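Local coordinates for protein GENE 22 product (Bacillus phage spp1, PDB 2XC8) that is a phage protein that shares its fold with a domain of the lactococcal phage p2 receptor-binding protein and may therefore take part in host recognition, at the interface of chains A and B. Numbering follows the deposited sequence. Chains: chain A/B, GENE 22 product.

The interface of chains A and B. Residues chain A 44-45, 60, 73-75; chain B 126, 128-130.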
loop_
_atom_site.group_PDB
_atom_site.type_symbol
_atom_site.label_atom_id
_atom_site.label_comp_id
_atom_site.label_asym_id
_atom_site.label_seq_id
_atom_site.Cartn_x
_atom_site.Cartn_y
_atom_site.Cartn_z
ATOM N N VAL A 44 5.613 -4.417 -4.313
ATOM C CA VAL A 44 6.170 -5.529 -5.073
ATOM C C VAL A 44 5.032 -6.449 -5.525
ATOM O O VAL A 44 4.021 -6.583 -4.832
ATOM C CB VAL A 44 7.251 -6.293 -4.243
ATOM C CG1 VAL A 44 6.700 -7.569 -3.611
ATOM C CG2 VAL A 44 8.454 -6.609 -5.092
ATOM N N SER A 45 5.191 -7.057 -6.698
ATOM C CA SER A 45 4.204 -7.998 -7.224
ATOM C C SER A 45 4.853 -9.025 -8.147
ATOM O O SER A 45 5.862 -8.735 -8.796
ATOM C CB SER A 45 3.070 -7.263 -7.954
ATOM O OG SER A 45 3.507 -6.724 -9.191
ATOM N N LEU A 60 9.134 -15.235 -1.089
ATOM C CA LEU A 60 9.432 -13.809 -1.131
ATOM C C LEU A 60 10.186 -13.393 0.130
ATOM O O LEU A 60 9.725 -13.643 1.244
ATOM C CB LEU A 60 8.130 -13.012 -1.279
ATOM C CG LEU A 60 8.165 -11.490 -1.454
ATOM C CD1 LEU A 60 8.760 -11.088 -2.801
ATOM C CD2 LEU A 60 6.765 -10.919 -1.301
ATOM N N TRP A 73 13.199 -6.298 -1.548
ATOM C CA TRP A 73 12.535 -7.563 -1.838
ATOM C C TRP A 73 13.393 -8.464 -2.716
ATOM O O TRP A 73 14.098 -7.996 -3.616
ATOM C CB TRP A 73 11.198 -7.330 -2.542
ATOM C CG TRP A 73 10.155 -6.648 -1.715
ATOM C CD1 TRP A 73 9.717 -5.364 -1.853
ATOM C CD2 TRP A 73 9.403 -7.215 -0.632
ATOM N NE1 TRP A 73 8.742 -5.092 -0.925
ATOM C CE2 TRP A 73 8.531 -6.209 -0.161
ATOM C CE3 TRP A 73 9.384 -8.472 -0.011
ATOM C CZ2 TRP A 73 7.646 -6.421 0.901
ATOM C CZ3 TRP A 73 8.504 -8.682 1.047
ATOM C CH2 TRP A 73 7.647 -7.660 1.492
ATOM N N SER A 74 13.315 -9.760 -2.438
ATOM C CA SER A 74 13.914 -10.784 -3.274
ATOM C C SER A 74 12.919 -11.916 -3.460
ATOM O O SER A 74 12.162 -12.241 -2.544
ATOM C CB SER A 74 15.196 -11.312 -2.643
ATOM O OG SER A 74 16.271 -10.418 -2.869
ATOM N N LEU A 75 12.917 -12.509 -4.648
ATOM C CA LEU A 75 12.021 -13.619 -4.935
ATOM C C LEU A 75 12.795 -14.844 -5.392
ATOM O O LEU A 75 13.589 -14.780 -6.332
ATOM C CB LEU A 75 10.977 -13.219 -5.986
ATOM C CG LEU A 75 9.924 -14.259 -6.394
ATOM C CD1 LEU A 75 8.885 -14.473 -5.297
ATOM C CD2 LEU A 75 9.248 -13.844 -7.692
ATOM N N LYS B 126 7.946 -3.270 -9.627
ATOM C CA LYS B 126 7.555 -4.377 -8.757
ATOM C C LYS B 126 8.305 -5.708 -8.900
ATOM O O LYS B 126 8.211 -6.538 -8.000
ATOM C CB LYS B 126 6.107 -4.791 -9.025
ATOM N N PRO B 128 10.719 -8.183 -8.163
ATOM C CA PRO B 128 11.593 -8.209 -7.008
ATOM C C PRO B 128 12.861 -8.797 -7.588
ATOM O O PRO B 128 12.795 -9.621 -8.511
ATOM C CB PRO B 128 10.943 -9.202 -6.033
ATOM C CG PRO B 128 9.698 -9.714 -6.697
ATOM C CD PRO B 128 9.669 -9.220 -8.099
ATOM N N VAL B 129 13.992 -8.363 -7.085
ATOM C CA VAL B 129 15.231 -8.937 -7.506
ATOM C C VAL B 129 15.090 -10.470 -7.416
ATOM O O VAL B 129 14.353 -10.970 -6.623
ATOM C CB VAL B 129 16.356 -8.353 -6.672
ATOM C CG1 VAL B 129 17.668 -8.628 -7.274
ATOM C CG2 VAL B 129 16.198 -6.869 -6.609
ATOM N N ILE B 130 15.755 -11.216 -8.272
ATOM C CA ILE B 130 15.737 -12.638 -8.132
ATOM C C ILE B 130 16.832 -13.078 -7.206
ATOM O O ILE B 130 17.959 -12.896 -7.532
ATOM C CB ILE B 130 15.986 -13.292 -9.450
ATOM C CG1 ILE B 130 15.910 -14.796 -9.317
ATOM C CG2 ILE B 130 17.358 -12.971 -9.931
ATOM C CD1 ILE B 130 14.565 -15.381 -9.466
#
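B:Pro128 packs its ring against A:Val44, A:Trp73 and A:Leu75, and it hides more surface than any other residue of this patch. Its CG lies 3.7 Å from CG2 of A:Val44, the two side chains meeting at about a right angle. The same CG comes within 3.8 Å of the CB of A:Leu75. The neighbouring ring carbon CB reaches the CB of A:Trp73 at 4.0 Å. A compact apolar ring suits this spot, since its partners in strands 44-47 and 71-79 meet it with carbon atoms. A:Trp73 touches it through the CB methylene rather than the indole. With CG anti to the carbonyl carbon (chi1 -66°), the indole is carried away from B:Pro128, and CG1 of A:Val44 sits 3.9 Å above one of its faces, near the rim. A:Leu75 likewise offers mainly its CB to the proline, while A:Leu60 lies farther back, its CD1 4.2 Å from the proline CG.

Polar contact runs through backbone atoms, so it asks little of side-chain identity. The amide N of A:Leu75 donates to the carbonyl O of B:Val129 at 2.9 Å, with the donor nearly in line with the C=O bond (170° at O). Weak bonds join B:Val129 N to A:Trp73 O, well off straight, and A:Ser45 N to B:Lys126 O. Branched B:Val129 and B:Ile130 suit the extended backbone that this pairing needs.

At the other end, A:Ser45 turns its small hydroxyl OG toward the CB of B:Lys126, 3.2 Å away; the lysine is modelled only as far as CB. The B residues here are poorly ordered, which makes fine detail less certain.

B:Val129 and B:Ile130 form a short strand, 129-130, bridged in parallel to A:Ser74 and A:Leu75. The C-terminal tail of chain B thus lies across strands 44-47 and 71-79 of chain A, pairing with the second, an association that may reflect crystal packing.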